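Local coordinates for diaminopimelate decarboxylase (Psychromonas ingrahamii, PDB 4XG1), which probably catalyses the pyridoxal phosphate-dependent decarboxylation of meso-diaminopimelate to L-lysine, the last step of lysine biosynthesis, at residues Asp2-Gln7 with Leu12-Leu17. Sequence-based numbering, arbitrary orientation.
Sequences DHFNYQ and LFVEGL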
loop_
_atom_site.group_PDB
_atom_site.type_symbol
_atom_site.label_atom_id
_atom_site.label_comp_id
_atom_site.label_asym_id
_atom_site.label_seq_id
_atom_site.Cartn_x
_atom_site.Cartn_y
_atom_site.Cartn_z
ATOM N N ASP B 2 15.273 -14.152 -17.555
ATOM C CA ASP B 2 14.640 -15.039 -16.514
ATOM C C ASP B 2 14.231 -16.479 -16.966
ATOM O O ASP B 2 14.346 -16.858 -18.149
ATOM C CB ASP B 2 13.450 -14.294 -15.856
ATOM C CG ASP B 2 12.352 -13.898 -16.850
ATOM O OD1 ASP B 2 11.939 -14.709 -17.715
ATOM O OD2 ASP B 2 11.905 -12.731 -16.751
ATOM N N HIS B 3 13.777 -17.283 -15.998
ATOM C CA HIS B 3 13.396 -18.679 -16.244
ATOM C C HIS B 3 11.875 -18.867 -16.355
ATOM O O HIS B 3 11.347 -19.955 -16.101
ATOM C CB HIS B 3 13.971 -19.568 -15.155
ATOM C CG HIS B 3 15.470 -19.595 -15.125
ATOM N ND1 HIS B 3 16.222 -18.519 -14.710
ATOM C CD2 HIS B 3 16.356 -20.575 -15.426
ATOM C CE1 HIS B 3 17.504 -18.832 -14.753
ATOM N NE2 HIS B 3 17.613 -20.075 -15.181
ATOM N N PHE B 4 11.177 -17.802 -16.735
ATOM C CA PHE B 4 9.776 -17.886 -17.088
ATOM C C PHE B 4 9.766 -17.954 -18.588
ATOM O O PHE B 4 10.062 -16.974 -19.245
ATOM C CB PHE B 4 8.990 -16.670 -16.568
ATOM C CG PHE B 4 8.954 -16.578 -15.068
ATOM C CD1 PHE B 4 8.007 -17.272 -14.346
ATOM C CD2 PHE B 4 9.880 -15.815 -14.379
ATOM C CE1 PHE B 4 7.981 -17.214 -12.971
ATOM C CE2 PHE B 4 9.853 -15.743 -12.994
ATOM C CZ PHE B 4 8.897 -16.447 -12.293
ATOM N N ASN B 5 9.409 -19.115 -19.122
ATOM C CA ASN B 5 9.626 -19.444 -20.531
ATOM C C ASN B 5 8.483 -20.294 -21.084
ATOM O O ASN B 5 8.091 -21.284 -20.478
ATOM C CB ASN B 5 10.949 -20.216 -20.674
ATOM C CG ASN B 5 12.160 -19.426 -20.191
ATOM O OD1 ASN B 5 12.956 -19.931 -19.398
ATOM N ND2 ASN B 5 12.301 -18.179 -20.651
ATOM N N TYR B 6 7.939 -19.879 -22.220
ATOM C CA TYR B 6 6.945 -20.677 -22.926
ATOM C C TYR B 6 7.654 -21.881 -23.552
ATOM O O TYR B 6 8.849 -21.818 -23.880
ATOM C CB TYR B 6 6.276 -19.861 -24.024
ATOM C CG TYR B 6 5.206 -18.898 -23.545
ATOM C CD1 TYR B 6 4.032 -19.369 -22.998
ATOM C CD2 TYR B 6 5.349 -17.526 -23.702
ATOM C CE1 TYR B 6 3.035 -18.496 -22.593
ATOM C CE2 TYR B 6 4.352 -16.641 -23.314
ATOM C CZ TYR B 6 3.204 -17.126 -22.747
ATOM O OH TYR B 6 2.208 -16.274 -22.336
ATOM N N GLN B 7 6.950 -22.994 -23.697
ATOM C CA GLN B 7 7.581 -24.172 -24.267
ATOM C C GLN B 7 6.952 -24.597 -25.582
ATOM O O GLN B 7 5.891 -24.072 -25.955
ATOM C CB GLN B 7 7.591 -25.282 -23.240
ATOM C CG GLN B 7 8.489 -24.911 -22.075
ATOM C CD GLN B 7 9.049 -26.110 -21.368
ATOM O OE1 GLN B 7 8.515 -27.203 -21.476
ATOM N NE2 GLN B 7 10.132 -25.913 -20.629
ATOM N N LEU B 12 3.296 -22.054 -20.281
ATOM C CA LEU B 12 4.301 -21.251 -19.590
ATOM C C LEU B 12 4.911 -22.012 -18.432
ATOM O O LEU B 12 4.217 -22.657 -17.669
ATOM C CB LEU B 12 3.701 -19.931 -19.105
ATOM C CG LEU B 12 4.678 -18.948 -18.431
ATOM C CD1 LEU B 12 5.665 -18.341 -19.425
ATOM C CD2 LEU B 12 3.894 -17.853 -17.733
ATOM N N PHE B 13 6.225 -21.944 -18.321
ATOM C CA PHE B 13 6.939 -22.711 -17.331
ATOM C C PHE B 13 7.754 -21.777 -16.509
ATOM O O PHE B 13 8.154 -20.723 -16.964
ATOM C CB PHE B 13 7.927 -23.681 -17.992
ATOM C CG PHE B 13 7.418 -25.101 -18.114
ATOM C CD1 PHE B 13 6.219 -25.375 -18.785
ATOM C CD2 PHE B 13 8.144 -26.161 -17.570
ATOM C CE1 PHE B 13 5.754 -26.676 -18.898
ATOM C CE2 PHE B 13 7.672 -27.458 -17.672
ATOM C CZ PHE B 13 6.488 -27.717 -18.344
ATOM N N VAL B 14 8.005 -22.192 -15.287
ATOM C CA VAL B 14 8.849 -21.472 -14.408
ATOM C C VAL B 14 9.878 -22.485 -14.011
ATOM O O VAL B 14 9.559 -23.470 -13.356
ATOM C CB VAL B 14 8.104 -20.875 -13.162
ATOM C CG1 VAL B 14 7.109 -21.853 -12.554
ATOM C CG2 VAL B 14 9.123 -20.396 -12.120
ATOM N N GLU B 15 11.117 -22.237 -14.428
ATOM C CA GLU B 15 12.169 -23.241 -14.356
ATOM C C GLU B 15 11.556 -24.563 -14.880
ATOM O O GLU B 15 10.929 -24.565 -15.952
ATOM C CB GLU B 15 12.731 -23.297 -12.943
ATOM C CG GLU B 15 13.325 -21.955 -12.537
ATOM C CD GLU B 15 14.090 -21.968 -11.226
ATOM O OE1 GLU B 15 14.442 -23.078 -10.740
ATOM O OE2 GLU B 15 14.331 -20.868 -10.671
ATOM N N GLY B 16 11.625 -25.636 -14.113
ATOM C CA GLY B 16 11.129 -26.919 -14.573
ATOM C C GLY B 16 9.634 -27.177 -14.464
ATOM O O GLY B 16 9.169 -28.227 -14.882
ATOM N N LEU B 17 8.861 -26.230 -13.938
ATOM C CA LEU B 17 7.466 -26.502 -13.652
ATOM C C LEU B 17 6.512 -25.670 -14.488
ATOM O O LEU B 17 6.731 -24.468 -14.723
ATOM C CB LEU B 17 7.191 -26.259 -12.189
ATOM C CG LEU B 17 7.715 -27.274 -11.179
ATOM C CD1 LEU B 17 7.395 -26.763 -9.775
ATOM C CD2 LEU B 17 7.102 -28.659 -11.378
#
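Asn5 and Phe13 form the hydrogen-bonded pair of an antiparallel beta hairpin, strand 4-6 against strand 12-14: Asn5 N donates to Phe13 O (3.0 Å) and Phe13 N to Asn5 O (2.9 Å), the latter from above the carbonyl plane. Beyond the strand, Glu15 N donates a further hydrogen bond to His3 O (2.8 Å), while Phe4-Val14 and Tyr6-Leu12 are non-hydrogen-bonded pairs. Phe4 CA points a C-H at Phe13 O, and Val14 CA one at His3 O.

On the face bearing Phe4, Tyr6, Leu12 and Val14, Leu12 CD1 sits over the Tyr6 ring, 4.0 Å from its centroid, in a CH-pi contact. Val14 places CG2 anti to its own N, beside the carbonyl carbon, which carries this methyl to Phe4 CE1 at 3.5 Å, the two side chains running alongside.

The Gln7 amide stacks on the Phe13 ring, their planes 8° apart, with OE1 over the ring centre and NE2 3.7 Å from Phe13 CD2. The ring's opposite face meets the backbone of Leu17, the last residue of the type II' turn that starts at Val14. An alanine in place of Phe13 would probably leave the Gln7 amide without its flat support and free to turn.

Tyr6 OH hydrogen-bonds to Pro325 O, and Glu15 OE2 is hydrogen-bonded to Ser34 OG and Ala36 N. Strand 12-14 lies between strands 4-6 and 17-18; Val14 and Leu12 touch helix 19-26, Leu12 and Phe4 strand 367-371, and His3 helix 35-49.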